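Local coordinates for 1-Pyrroline-5-Carboxylate reductase (Streptococcus pyogenes, PDB 2AMF) that reduces 1-pyrroline-5-carboxylate to L-proline with NAD(P)H, the last step of proline biosynthesis from glutamate semialdehyde, at the interface of chains A and B. Sequence-based numbering; all coordinates share one arbitrary frame. Chains: chain A/B, 1-Pyrroline-5-Carboxylate reductase.

The interface of chains A and B. Residues chain A 177, 181, 184-185, 190; chain B 219-220, 223, 230, 233-234.
B:Ile230 packs against A:Lys185 at the end of helix 158-185, in the helical dimerisation region typical of the pyrroline-5-carboxylate reductase family; the deposited assembly holds ten copies, and this A–B contact probably contributes to the native oligomer. Here the packing is tight. Methyl CG2 of B:Ile230 lies 3.6 Å from CA of A:Lys185, almost on the helix backbone. CG1, anti to its own backbone N (chi1 -170°), is set against the same CA, and the turn at chi2 carries CD1 on to the aliphatic CD of A:Lys181. Next to it CG1 of A:Val184 meets the carbonyl O of B:Cys223 at 3.5 Å. One turn along helix 228-239, CG of B:Met234 rests against CD of A:Lys185, their chains crossing obliquely, while the S-methyl CE of B:Met234 turns back toward CB of A:Lys181. A:Lys181 thus runs between the two halves of the contact: CE touches CD2 of B:Leu233 at 3.8 Å. A bend at chi4 (-31°) leads its ammonium NZ away to the polar side.

That side is wetter: ion pairs and bridging waters replace carbon packing. NZ of A:Lys190 reaches OD1 of B:Asp220 at 2.9 Å, a salt bridge across the interface. It comes in on the syn side but 28° out of the carboxylate plane; the approach to OD2 is weak. On its own chain the same ammonium binds OE2 of A:Glu177 at 2.7 Å. A:Lys181 NZ takes the anti lone pair of that oxygen, leaving OE2 gripped by two lysines. A:Glu177 itself loses no surface to chain B and acts from the second shell, steadying both ammonium groups; they probably also offset the repulsion between its carboxylate and that of B:Asp220, whose OD1 is 4.4 Å from OE2. Water 2 links A:Lys181 NZ to OD1 of B:Asp220, and water 1 joins A:Lys190 NZ to OD2.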
loop_
_atom_site.group_PDB
_atom_site.type_symbol
_atom_site.label_atom_id
_atom_site.label_comp_id
_atom_site.label_asym_id
_atom_site.label_seq_id
_atom_site.Cartn_x
_atom_site.Cartn_y
_atom_site.Cartn_z
ATOM N N GLU A 177 21.071 -7.082 12.904
ATOM C CA GLU A 177 21.476 -5.775 12.389
ATOM C C GLU A 177 20.361 -4.732 12.471
ATOM O O GLU A 177 20.632 -3.549 12.763
ATOM C CB GLU A 177 21.925 -5.932 10.928
ATOM C CG GLU A 177 22.381 -4.651 10.235
ATOM C CD GLU A 177 23.691 -4.102 10.784
ATOM O OE1 GLU A 177 24.416 -4.844 11.483
ATOM O OE2 GLU A 177 23.993 -2.921 10.505
ATOM N N LYS A 181 20.731 -1.395 14.618
ATOM C CA LYS A 181 20.421 -0.100 13.960
ATOM C C LYS A 181 19.313 0.693 14.668
ATOM O O LYS A 181 19.378 1.926 14.753
ATOM C CB LYS A 181 20.034 -0.303 12.487
ATOM C CG LYS A 181 21.186 -0.568 11.502
ATOM C CD LYS A 181 22.144 0.617 11.428
ATOM C CE LYS A 181 22.976 0.698 10.126
ATOM N NZ LYS A 181 23.336 -0.603 9.439
ATOM N N VAL A 184 20.994 2.182 17.553
ATOM C CA VAL A 184 21.717 3.405 17.105
ATOM C C VAL A 184 20.770 4.599 16.897
ATOM O O VAL A 184 21.045 5.717 17.374
ATOM C CB VAL A 184 22.565 3.147 15.824
ATOM C CG1 VAL A 184 23.248 4.449 15.325
ATOM C CG2 VAL A 184 23.585 2.087 16.094
ATOM N N LYS A 185 19.636 4.356 16.218
ATOM C CA LYS A 185 18.624 5.404 15.986
ATOM C C LYS A 185 18.250 6.082 17.303
ATOM O O LYS A 185 18.105 7.302 17.371
ATOM C CB LYS A 185 17.374 4.823 15.321
ATOM C CG LYS A 185 16.362 5.883 14.892
ATOM C CD LYS A 185 15.232 5.270 14.059
ATOM C CE LYS A 185 14.122 6.272 13.766
ATOM N NZ LYS A 185 13.277 6.517 14.974
ATOM N N LYS A 190 26.601 1.560 17.957
ATOM C CA LYS A 190 26.492 0.333 17.179
ATOM C C LYS A 190 27.109 -0.911 17.830
ATOM O O LYS A 190 26.428 -1.926 17.955
ATOM C CB LYS A 190 27.079 0.547 15.770
ATOM C CG LYS A 190 26.855 -0.624 14.802
ATOM C CD LYS A 190 25.355 -0.781 14.423
ATOM C CE LYS A 190 25.113 -2.059 13.625
ATOM N NZ LYS A 190 25.871 -2.119 12.303
ATOM N N ILE B 219 28.786 3.437 6.500
ATOM C CA ILE B 219 27.482 3.811 7.085
ATOM C C ILE B 219 27.514 3.801 8.625
ATOM O O ILE B 219 27.068 4.756 9.281
ATOM C CB ILE B 219 26.312 2.948 6.505
ATOM C CG1 ILE B 219 26.073 3.309 5.027
ATOM C CG2 ILE B 219 25.052 3.133 7.329
ATOM C CD1 ILE B 219 25.224 2.301 4.249
ATOM N N ASP B 220 28.070 2.735 9.200
ATOM C CA ASP B 220 28.298 2.667 10.654
ATOM C C ASP B 220 29.079 3.867 11.222
ATOM O O ASP B 220 28.673 4.446 12.244
ATOM C CB ASP B 220 29.033 1.374 11.027
ATOM C CG ASP B 220 28.137 0.158 10.977
ATOM O OD1 ASP B 220 26.890 0.327 11.023
ATOM O OD2 ASP B 220 28.682 -0.967 10.905
ATOM N N CYS B 223 26.757 7.128 10.923
ATOM C CA CYS B 223 25.545 7.204 11.745
ATOM C C CYS B 223 25.824 7.419 13.235
ATOM O O CYS B 223 25.759 6.478 14.038
ATOM C CB CYS B 223 24.623 5.995 11.529
ATOM S SG CYS B 223 23.964 5.835 9.861
ATOM N N ILE B 230 21.245 8.446 10.922
ATOM C CA ILE B 230 20.456 7.259 11.204
ATOM C C ILE B 230 18.938 7.520 11.051
ATOM O O ILE B 230 18.177 6.614 10.693
ATOM C CB ILE B 230 20.823 6.608 12.581
ATOM C CG1 ILE B 230 20.155 5.233 12.734
ATOM C CG2 ILE B 230 20.494 7.525 13.775
ATOM C CD1 ILE B 230 20.615 4.179 11.712
ATOM N N LEU B 233 18.613 7.399 7.300
ATOM C CA LEU B 233 18.840 6.022 6.867
ATOM C C LEU B 233 17.629 5.102 7.133
ATOM O O LEU B 233 17.246 4.307 6.258
ATOM C CB LEU B 233 20.115 5.439 7.505
ATOM C CG LEU B 233 20.567 4.099 6.904
ATOM C CD1 LEU B 233 21.378 4.301 5.602
ATOM C CD2 LEU B 233 21.366 3.322 7.944
ATOM N N MET B 234 17.041 5.199 8.325
ATOM C CA MET B 234 15.858 4.405 8.646
ATOM C C MET B 234 14.644 4.832 7.792
ATOM O O MET B 234 13.786 4.007 7.509
ATOM C CB MET B 234 15.526 4.404 10.145
ATOM C CG MET B 234 16.398 3.420 11.031
ATOM S SD MET B 234 16.434 1.651 10.544
ATOM C CE MET B 234 18.005 1.706 9.705
HETATM O O HOH W 1 28.847 -3.374 12.678
HETATM O O HOH W 2 25.805 -0.503 8.189
#